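Local coordinates for hypothetical protein (Uncultured marine organism, PDB 2OD5) that is of uncharacterised function but probably binds nucleic acid through a compact winged helix-turn-helix fold, at residues G65-S70 and Y77-W82; E18-F23 and E36-T41; D26-T31 and E81-N86. All blocks are in the same frame, centred on the assembly; numbering follows the deposited sequence. Where two conformers were deposited one is given.

Both segments of interaction 2 precede those of interaction 1 in the chain, whereas interaction 3 straddles them: 26-31 falls between 18-23 and 36-41, and its partner 81-86 overlaps the second segment of interaction 1. Interactions 1 and 3 share E81 and W82 on strand 75-84, the middle strand of an antiparallel sheet flanked by 61-71 and 29-30; their centres lie about 14 Å apart. Interaction 2 joins helix 9-23 to helix 31-39. Its centre is about 12 Å from that of interaction 3 and about 20 Å from that of interaction 1. Strand 29-30 links those two helices in sequence, so interaction 3 ties the helical body to the hairpin, as expected of a winged helix.

Interaction 1: residues G65-S70 and Y77-W82; sequences GYIKRS and YDICEW
I67 and I79 form an antiparallel hydrogen-bonded pair with two short bonds, I67 N to I79 O at 2.9 Å and I79 N to I67 O at 2.8 Å, both nearly along the C=O axis. R69 and Y77 make a second such pair of hydrogen bonds, R69 N reaching Y77 O at 2.8 Å. This backbone ladder is the tight part of the contact, slackening only at G65, whose O is well held by E81 N but whose N makes a weak bond to E81 O at 3.4 Å.

The side chains, largely exposed on both faces of the hairpin, are the loose part. I79 CD1 rests 3.7 Å from I67 CB. With its CG between backbone N and carbonyl carbon (chi1 58°), Y77 lays one ring face under R69 CB, a CH-pi contact 18° off the ring normal, while R69 NE bonds S74 OG. On the other face, C80 SG meets the ring edge of Y66, in one of its two conformers, 3.6 Å from CD2. K68 CG lies close to D78 OD1, at 3.1 Å without a bond, yet K68 NZ stays 4.9 Å from that oxygen.

Main-chain bonds thus define this hairpin, the probable wing; exposed K68 and R69 could reach nucleic acid, but D78 and E81 make the surface mixed.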
loop_
_atom_site.group_PDB
_atom_site.type_symbol
_atom_site.label_atom_id
_atom_site.label_comp_id
_atom_site.label_asym_id
_atom_site.label_seq_id
_atom_site.Cartn_x
_atom_site.Cartn_y
_atom_site.Cartn_z
ATOM N N GLY A 65 -3.120 6.302 -7.421
ATOM C CA GLY A 65 -2.508 7.609 -7.617
ATOM C C GLY A 65 -1.067 7.649 -7.226
ATOM O O GLY A 65 -0.564 6.757 -6.546
ATOM N N TYR A 66 -0.411 8.726 -7.659
ATOM C CA TYR A 66 1.011 8.889 -7.548
ATOM C C TYR A 66 1.344 10.389 -7.529
ATOM O O TYR A 66 0.738 11.089 -8.343
ATOM C CB TYR A 66 1.529 8.243 -8.835
ATOM C CG TYR A 66 3.002 8.266 -9.115
ATOM C CD1 TYR A 66 3.526 9.139 -10.052
ATOM C CD2 TYR A 66 3.862 7.362 -8.501
ATOM C CE1 TYR A 66 4.876 9.142 -10.349
ATOM C CE2 TYR A 66 5.225 7.357 -8.795
ATOM C CZ TYR A 66 5.714 8.249 -9.721
ATOM O OH TYR A 66 7.051 8.277 -10.017
ATOM N N ILE A 67 2.320 10.791 -6.723
ATOM C CA ILE A 67 3.020 12.069 -6.844
ATOM C C ILE A 67 4.496 11.755 -6.816
ATOM O O ILE A 67 4.971 11.055 -5.930
ATOM C CB ILE A 67 2.694 13.019 -5.680
ATOM C CG1 ILE A 67 1.213 13.394 -5.690
ATOM C CG2 ILE A 67 3.504 14.338 -5.751
ATOM C CD1 ILE A 67 0.769 13.973 -4.376
ATOM N N LYS A 68 5.224 12.276 -7.784
ATOM C CA LYS A 68 6.667 12.213 -7.774
ATOM C C LYS A 68 7.153 13.648 -7.624
ATOM O O LYS A 68 6.676 14.529 -8.332
ATOM C CB LYS A 68 7.162 11.625 -9.085
ATOM C CG LYS A 68 8.685 11.468 -9.198
ATOM C CD LYS A 68 9.071 10.945 -10.613
ATOM C CE LYS A 68 10.559 10.631 -10.743
ATOM N NZ LYS A 68 11.396 11.786 -10.323
ATOM N N ARG A 69 8.072 13.856 -6.705
ATOM C CA ARG A 69 8.683 15.152 -6.517
ATOM C C ARG A 69 10.157 15.021 -6.791
ATOM O O ARG A 69 10.797 14.061 -6.357
ATOM C CB ARG A 69 8.460 15.650 -5.089
ATOM C CG ARG A 69 9.235 16.887 -4.693
ATOM C CD ARG A 69 8.853 18.083 -5.488
ATOM N NE ARG A 69 9.822 19.153 -5.362
ATOM C CZ ARG A 69 9.748 20.306 -6.009
ATOM N NH1 ARG A 69 8.751 20.529 -6.841
ATOM N NH2 ARG A 69 10.676 21.212 -5.827
ATOM N N SER A 70 10.692 16.024 -7.460
ATOM C CA SER A 70 12.125 16.159 -7.624
ATOM C C SER A 70 12.499 17.635 -7.567
ATOM O O SER A 70 11.782 18.484 -8.048
ATOM C CB SER A 70 12.509 15.559 -8.956
ATOM O OG SER A 70 13.896 15.710 -9.184
ATOM N N TYR A 77 11.534 12.024 -4.380
ATOM C CA TYR A 77 10.789 10.992 -3.703
ATOM C C TYR A 77 9.439 10.820 -4.384
ATOM O O TYR A 77 9.031 11.672 -5.182
ATOM C CB TYR A 77 10.590 11.337 -2.241
ATOM C CG TYR A 77 9.892 12.643 -1.969
ATOM C CD1 TYR A 77 8.517 12.731 -1.908
ATOM C CD2 TYR A 77 10.630 13.794 -1.730
ATOM C CE1 TYR A 77 7.900 13.932 -1.623
ATOM C CE2 TYR A 77 10.031 14.989 -1.475
ATOM C CZ TYR A 77 8.676 15.057 -1.399
ATOM O OH TYR A 77 8.141 16.286 -1.123
ATOM N N ASP A 78 8.801 9.681 -4.122
ATOM C CA ASP A 78 7.486 9.368 -4.669
ATOM C C ASP A 78 6.541 9.114 -3.517
ATOM O O ASP A 78 6.966 8.666 -2.461
ATOM C CB ASP A 78 7.497 8.042 -5.452
ATOM C CG ASP A 78 8.382 8.066 -6.641
ATOM O OD1 ASP A 78 8.775 9.166 -7.076
ATOM O OD2 ASP A 78 8.690 6.967 -7.146
ATOM N N ILE A 79 5.254 9.372 -3.731
ATOM C CA ILE A 79 4.232 8.993 -2.769
ATOM C C ILE A 79 3.178 8.280 -3.614
ATOM O O ILE A 79 2.712 8.843 -4.594
ATOM C CB ILE A 79 3.527 10.217 -2.118
ATOM C CG1 ILE A 79 4.526 11.269 -1.666
ATOM C CG2 ILE A 79 2.677 9.738 -0.920
ATOM C CD1 ILE A 79 4.656 12.431 -2.623
ATOM N N CYS A 80 2.797 7.072 -3.253
ATOM C CA CYS A 80 1.774 6.349 -4.028
ATOM C C CYS A 80 0.550 6.148 -3.158
ATOM O O CYS A 80 0.654 6.046 -1.923
ATOM C CB CYS A 80 2.309 5.015 -4.515
ATOM S SG CYS A 80 3.718 5.215 -5.668
ATOM N N GLU A 81 -0.608 6.111 -3.808
ATOM C CA GLU A 81 -1.883 5.947 -3.150
ATOM C C GLU A 81 -2.441 4.601 -3.576
ATOM O O GLU A 81 -2.415 4.261 -4.773
ATOM C CB GLU A 81 -2.856 7.044 -3.602
ATOM C CG GLU A 81 -2.421 8.447 -3.192
ATOM C CD GLU A 81 -2.925 9.540 -4.101
ATOM O OE1 GLU A 81 -3.800 9.306 -4.953
ATOM O OE2 GLU A 81 -2.413 10.644 -3.977
ATOM N N TRP A 82 -2.972 3.864 -2.605
ATOM C CA TRP A 82 -3.450 2.509 -2.831
ATOM C C TRP A 82 -4.851 2.307 -2.285
ATOM O O TRP A 82 -5.216 2.894 -1.270
ATOM C CB TRP A 82 -2.509 1.550 -2.121
ATOM C CG TRP A 82 -1.117 1.649 -2.492
ATOM C CD1 TRP A 82 -0.181 2.473 -1.917
ATOM C CD2 TRP A 82 -0.452 0.962 -3.542
ATOM N NE1 TRP A 82 1.033 2.298 -2.519
ATOM C CE2 TRP A 82 0.899 1.387 -3.520
ATOM C CE3 TRP A 82 -0.839 -0.007 -4.467
ATOM C CZ2 TRP A 82 1.841 0.883 -4.379
ATOM C CZ3 TRP A 82 0.127 -0.507 -5.327
ATOM C CH2 TRP A 82 1.437 -0.028 -5.281
#

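Interaction 2: residues E18-F23 and E36-T41; sequences EKIKKF and EHINST
K19 reaches across to T41 from one turn of helix 9-23, its chain extended as far as CE and bent only at the last torsion (chi4 -93°), which places NZ beside the end of the other segment. NZ donates to T41 O at 3.1 Å, from 48° above the carbonyl plane, and makes a weak bond to T41 OG1 at 3.2 Å. That hydroxyl donates in turn to I38 O, which also accepts T41 N from the same face of its plane; the lysine therefore grips a turn already fastened to its own helix. The main chain of K19 contributes as well: a water donates a hydrogen bond to K19 O at 2.7 Å and lies 2.9 Å from H37 NE2, bridging the two helices.

I20 follows, its CG1 packing 3.7 Å from I38 CD1 in one of the two conformers of I38. F23 then supplies the aromatic part. Its ring stacks on that of H37 in an offset manner, centroids 4.2 Å apart and planes only 10° from parallel, with F23 CD1 over the centre of the imidazole. H37 CB rides over the face of the phenyl ring, a CH-pi contact at 3.8 Å from its centroid.

Helices 9-23 and 31-39 probably pack here as the first two helices of a winged helix-turn-helix domain. I20 also packs against L51, V54 and L55 of helix 48-57, I34 of helix 31-39 and I61 of strand 61-71, while F23 touches I34.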
loop_
_atom_site.group_PDB
_atom_site.type_symbol
_atom_site.label_atom_id
_atom_site.label_comp_id
_atom_site.label_asym_id
_atom_site.label_seq_id
_atom_site.Cartn_x
_atom_site.Cartn_y
_atom_site.Cartn_z
ATOM N N GLU A 18 -3.201 -9.192 4.834
ATOM C CA GLU A 18 -4.493 -9.119 5.500
ATOM C C GLU A 18 -4.638 -7.818 6.284
ATOM O O GLU A 18 -5.707 -7.213 6.305
ATOM C CB GLU A 18 -4.694 -10.336 6.415
ATOM C CG GLU A 18 -4.679 -11.658 5.663
ATOM N N LYS A 19 -3.564 -7.385 6.934
ATOM C CA LYS A 19 -3.606 -6.110 7.655
ATOM C C LYS A 19 -3.829 -4.933 6.714
ATOM O O LYS A 19 -4.619 -4.036 7.010
ATOM C CB LYS A 19 -2.301 -5.867 8.395
ATOM C CG LYS A 19 -2.120 -6.702 9.602
ATOM C CD LYS A 19 -0.934 -6.165 10.379
ATOM C CE LYS A 19 -0.563 -7.087 11.511
ATOM N NZ LYS A 19 -1.218 -6.706 12.788
ATOM N N ILE A 20 -3.099 -4.936 5.600
ATOM C CA ILE A 20 -3.195 -3.859 4.633
ATOM C C ILE A 20 -4.641 -3.765 4.106
ATOM O O ILE A 20 -5.224 -2.688 4.041
ATOM C CB ILE A 20 -2.216 -4.041 3.453
ATOM C CG1 ILE A 20 -0.745 -3.948 3.892
ATOM C CG2 ILE A 20 -2.512 -3.006 2.390
ATOM C CD1 ILE A 20 0.239 -4.486 2.836
ATOM N N LYS A 21 -5.235 -4.897 3.743
ATOM C CA LYS A 21 -6.587 -4.911 3.180
ATOM C C LYS A 21 -7.625 -4.352 4.158
ATOM O O LYS A 21 -8.477 -3.550 3.785
ATOM C CB LYS A 21 -6.948 -6.311 2.678
ATOM C CG LYS A 21 -6.178 -6.753 1.445
ATOM N N LYS A 22 -7.509 -4.723 5.423
ATOM C CA LYS A 22 -8.373 -4.170 6.467
ATOM C C LYS A 22 -8.186 -2.669 6.640
ATOM O O LYS A 22 -9.157 -1.905 6.749
ATOM C CB LYS A 22 -8.121 -4.894 7.785
ATOM C CG LYS A 22 -8.745 -6.282 7.832
ATOM C CD LYS A 22 -10.243 -6.204 8.006
ATOM N N PHE A 23 -6.936 -2.235 6.650
ATOM C CA PHE A 23 -6.618 -0.826 6.783
ATOM C C PHE A 23 -7.193 0.005 5.632
ATOM O O PHE A 23 -7.675 1.106 5.856
ATOM C CB PHE A 23 -5.096 -0.642 6.876
ATOM C CG PHE A 23 -4.655 0.772 7.080
ATOM C CD1 PHE A 23 -5.011 1.472 8.232
ATOM C CD2 PHE A 23 -3.889 1.417 6.122
ATOM C CE1 PHE A 23 -4.610 2.769 8.439
ATOM C CE2 PHE A 23 -3.447 2.716 6.346
ATOM C CZ PHE A 23 -3.818 3.393 7.503
ATOM N N GLU A 36 3.214 3.029 8.345
ATOM C CA GLU A 36 3.109 3.378 9.749
ATOM C C GLU A 36 2.096 2.469 10.459
ATOM O O GLU A 36 2.336 2.001 11.570
ATOM C CB GLU A 36 2.762 4.864 9.939
ATOM C CG GLU A 36 2.723 5.264 11.428
ATOM C CD GLU A 36 2.510 6.765 11.699
ATOM O OE1 GLU A 36 2.191 7.513 10.757
ATOM O OE2 GLU A 36 2.623 7.158 12.882
ATOM N N HIS A 37 0.978 2.184 9.805
ATOM C CA HIS A 37 -0.043 1.317 10.381
ATOM C C HIS A 37 0.475 -0.076 10.612
ATOM O O HIS A 37 0.339 -0.629 11.699
ATOM C CB HIS A 37 -1.265 1.249 9.452
ATOM C CG HIS A 37 -2.303 0.320 9.961
ATOM N ND1 HIS A 37 -3.037 0.606 11.088
ATOM C CD2 HIS A 37 -2.654 -0.930 9.578
ATOM C CE1 HIS A 37 -3.848 -0.411 11.341
ATOM N NE2 HIS A 37 -3.622 -1.365 10.452
ATOM N N ILE A 38 1.034 -0.682 9.574
ATOM C CA ILE A 38 1.604 -2.035 9.620
ATOM C C ILE A 38 2.661 -2.165 10.714
ATOM O O ILE A 38 2.649 -3.060 11.563
ATOM C CB ILE A 38 2.261 -2.352 8.239
ATOM C CG1 ILE A 38 1.193 -2.589 7.167
ATOM C CG2 ILE A 38 3.110 -3.567 8.286
ATOM C CD1 ILE A 38 0.253 -3.737 7.487
ATOM N N ASN A 39 3.610 -1.254 10.665
ATOM C CA ASN A 39 4.711 -1.311 11.598
ATOM C C ASN A 39 4.313 -1.003 13.057
ATOM O O ASN A 39 5.066 -1.321 13.978
ATOM C CB ASN A 39 5.853 -0.407 11.137
ATOM C CG ASN A 39 6.664 -1.013 9.987
ATOM O OD1 ASN A 39 6.398 -2.129 9.558
ATOM N ND2 ASN A 39 7.663 -0.278 9.500
ATOM N N SER A 40 3.156 -0.377 13.258
ATOM C CA SER A 40 2.620 -0.119 14.588
ATOM C C SER A 40 1.966 -1.319 15.240
ATOM O O SER A 40 1.685 -1.269 16.435
ATOM C CB SER A 40 1.635 1.055 14.564
ATOM O OG SER A 40 0.381 0.630 14.081
ATOM N N THR A 41 1.749 -2.405 14.495
ATOM C CA THR A 41 0.981 -3.550 14.993
ATOM C C THR A 41 1.639 -4.905 14.771
ATOM O O THR A 41 0.954 -5.935 14.796
ATOM C CB THR A 41 -0.380 -3.578 14.284
ATOM O OG1 THR A 41 -0.175 -3.728 12.869
ATOM C CG2 THR A 41 -1.123 -2.252 14.538
HETATM O O HOH W 1 -5.311 -3.517 9.619
#

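Interaction 3: residues D26-T31 and E81-N86; sequences DRPRNT and EWATRN
R29 and W82 make the main-chain part of this contact, an antiparallel hydrogen-bonded pair: R29 N donates to W82 O at 3.0 Å and W82 N to R29 O at 2.9 Å. N30 and E81 follow as a non-hydrogen-bonded pair, their CA atoms 4.2 Å apart, and C80 O receives T31 N one step further on. Before the ladder, P28 CA comes 3.1 Å from W82 O in a CA-H...O contact.

Among side-chain polar bonds, the indole of W82 is the one that crosses. The first torsion puts its CG beside the backbone N (chi1 -56°). NE1 donates to T31 OG1 at 2.9 Å, the hydroxyl sitting at the ring edge, 8° out of the plane, and the same side chain packs on L55 and S56 of helix 48-57. Strand order 29-30, 75-84, 61-71, with helices 9-23, 31-39 and 48-57, is that of a winged helix-turn-helix domain, in which the short first strand pairs with the returning strand of the wing hairpin. Strand 29-30 runs straight into helix 31-39, and N30 is its N-cap, OD1 accepting from E33 N. T84 plays the same part for helix 85-91, with OG1 taking W87 N. A phenylalanine in place of W82, lacking the ring N-H, would probably leave T31 OG1 without this donor and open a gap beside L55 and S56.

Charged groups gather on the flank. R27 NH2 lies 3.4 Å above the centre of the R29 guanidinium plane, and the salt bridge from R29 NE to E33 OE2 would probably offset part of the repulsion between the two arginines.

The apolar contact is small: P28 CG meets A83 CB at 3.9 Å. Beyond it, P28 leans on W87 and A83 on V88, both in helix 85-91.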
loop_
_atom_site.group_PDB
_atom_site.type_symbol
_atom_site.label_atom_id
_atom_site.label_comp_id
_atom_site.label_asym_id
_atom_site.label_seq_id
_atom_site.Cartn_x
_atom_site.Cartn_y
_atom_site.Cartn_z
ATOM N N ASP A 26 -11.777 1.439 4.464
ATOM C CA ASP A 26 -12.534 2.685 4.488
ATOM C C ASP A 26 -12.270 3.590 3.282
ATOM O O ASP A 26 -13.197 4.171 2.734
ATOM C CB ASP A 26 -12.269 3.449 5.794
ATOM C CG ASP A 26 -12.859 2.749 7.021
ATOM O OD1 ASP A 26 -13.864 2.007 6.884
ATOM O OD2 ASP A 26 -12.312 2.946 8.126
ATOM N N ARG A 27 -11.021 3.714 2.863
ATOM C CA ARG A 27 -10.679 4.623 1.788
ATOM C C ARG A 27 -9.239 4.405 1.383
ATOM O O ARG A 27 -8.480 3.805 2.147
ATOM C CB ARG A 27 -10.840 6.070 2.256
ATOM C CG ARG A 27 -9.924 6.461 3.399
ATOM C CD ARG A 27 -10.194 7.878 3.856
ATOM N NE ARG A 27 -9.467 8.148 5.096
ATOM C CZ ARG A 27 -8.306 8.794 5.196
ATOM N NH1 ARG A 27 -7.683 9.303 4.122
ATOM N NH2 ARG A 27 -7.766 8.944 6.405
ATOM N N PRO A 28 -8.837 4.932 0.213
ATOM C CA PRO A 28 -7.433 4.798 -0.179
ATOM C C PRO A 28 -6.455 5.469 0.789
ATOM O O PRO A 28 -6.813 6.464 1.427
ATOM C CB PRO A 28 -7.380 5.492 -1.536
ATOM C CG PRO A 28 -8.780 5.431 -2.066
ATOM C CD PRO A 28 -9.647 5.568 -0.848
ATOM N N ARG A 29 -5.237 4.931 0.889
ATOM C CA ARG A 29 -4.202 5.507 1.765
ATOM C C ARG A 29 -2.874 5.475 1.050
ATOM O O ARG A 29 -2.669 4.679 0.137
ATOM C CB ARG A 29 -4.077 4.706 3.087
ATOM C CG ARG A 29 -5.363 4.614 3.885
ATOM C CD ARG A 29 -5.922 5.980 4.288
ATOM N NE ARG A 29 -5.386 6.430 5.553
ATOM C CZ ARG A 29 -5.895 6.112 6.744
ATOM N NH1 ARG A 29 -6.956 5.321 6.860
ATOM N NH2 ARG A 29 -5.308 6.572 7.834
ATOM N N ASN A 30 -1.953 6.341 1.455
ATOM C CA ASN A 30 -0.649 6.378 0.815
ATOM C C ASN A 30 0.341 5.422 1.485
ATOM O O ASN A 30 0.077 4.874 2.574
ATOM C CB ASN A 30 -0.108 7.831 0.690
ATOM C CG ASN A 30 0.305 8.423 2.001
ATOM O OD1 ASN A 30 0.998 7.790 2.803
ATOM N ND2 ASN A 30 -0.086 9.665 2.224
ATOM N N THR A 31 1.439 5.143 0.807
ATOM C CA THR A 31 2.372 4.113 1.245
ATOM C C THR A 31 2.919 4.380 2.654
ATOM O O THR A 31 3.095 3.447 3.445
ATOM C CB THR A 31 3.591 3.967 0.282
ATOM O OG1 THR A 31 3.142 3.708 -1.053
ATOM C CG2 THR A 31 4.486 2.781 0.711
ATOM N N GLU A 81 -0.608 6.111 -3.808
ATOM C CA GLU A 81 -1.883 5.947 -3.150
ATOM C C GLU A 81 -2.441 4.601 -3.576
ATOM O O GLU A 81 -2.415 4.261 -4.773
ATOM C CB GLU A 81 -2.856 7.044 -3.602
ATOM C CG GLU A 81 -2.421 8.447 -3.192
ATOM C CD GLU A 81 -2.925 9.540 -4.101
ATOM O OE1 GLU A 81 -3.800 9.306 -4.953
ATOM O OE2 GLU A 81 -2.413 10.644 -3.977
ATOM N N TRP A 82 -2.972 3.864 -2.605
ATOM C CA TRP A 82 -3.450 2.509 -2.831
ATOM C C TRP A 82 -4.851 2.307 -2.285
ATOM O O TRP A 82 -5.216 2.894 -1.270
ATOM C CB TRP A 82 -2.509 1.550 -2.121
ATOM C CG TRP A 82 -1.117 1.649 -2.492
ATOM C CD1 TRP A 82 -0.181 2.473 -1.917
ATOM C CD2 TRP A 82 -0.452 0.962 -3.542
ATOM N NE1 TRP A 82 1.033 2.298 -2.519
ATOM C CE2 TRP A 82 0.899 1.387 -3.520
ATOM C CE3 TRP A 82 -0.839 -0.007 -4.467
ATOM C CZ2 TRP A 82 1.841 0.883 -4.379
ATOM C CZ3 TRP A 82 0.127 -0.507 -5.327
ATOM C CH2 TRP A 82 1.437 -0.028 -5.281
ATOM N N ALA A 83 -5.611 1.418 -2.922
ATOM C CA ALA A 83 -6.978 1.090 -2.532
ATOM C C ALA A 83 -7.185 -0.394 -2.729
ATOM O O ALA A 83 -6.471 -1.029 -3.503
ATOM C CB ALA A 83 -7.963 1.864 -3.427
ATOM N N THR A 84 -8.188 -0.963 -2.087
ATOM C CA THR A 84 -8.542 -2.328 -2.444
ATOM C C THR A 84 -9.242 -2.312 -3.785
ATOM O O THR A 84 -9.939 -1.360 -4.130
ATOM C CB THR A 84 -9.420 -3.010 -1.383
ATOM O OG1 THR A 84 -10.729 -2.431 -1.396
ATOM C CG2 THR A 84 -8.779 -2.955 0.037
ATOM N N ARG A 85 -9.135 -3.406 -4.524
ATOM C CA ARG A 85 -9.848 -3.517 -5.806
ATOM C C ARG A 85 -11.353 -3.385 -5.628
ATOM O O ARG A 85 -12.068 -2.808 -6.478
ATOM C CB ARG A 85 -9.482 -4.829 -6.492
ATOM C CG ARG A 85 -9.960 -4.957 -7.892
ATOM C CD ARG A 85 -9.523 -6.239 -8.516
ATOM N NE ARG A 85 -8.076 -6.341 -8.666
ATOM C CZ ARG A 85 -7.392 -5.878 -9.711
ATOM N NH1 ARG A 85 -8.013 -5.278 -10.728
ATOM N NH2 ARG A 85 -6.084 -6.023 -9.753
ATOM N N ASN A 86 -11.879 -3.987 -4.561
ATOM C CA ASN A 86 -13.299 -3.897 -4.284
ATOM C C ASN A 86 -13.749 -2.477 -3.954
ATOM O O ASN A 86 -14.846 -2.047 -4.374
ATOM C CB ASN A 86 -13.703 -4.861 -3.172
ATOM C CG ASN A 86 -13.840 -6.272 -3.649
ATOM O OD1 ASN A 86 -14.447 -6.546 -4.685
ATOM N ND2 ASN A 86 -13.303 -7.200 -2.865
#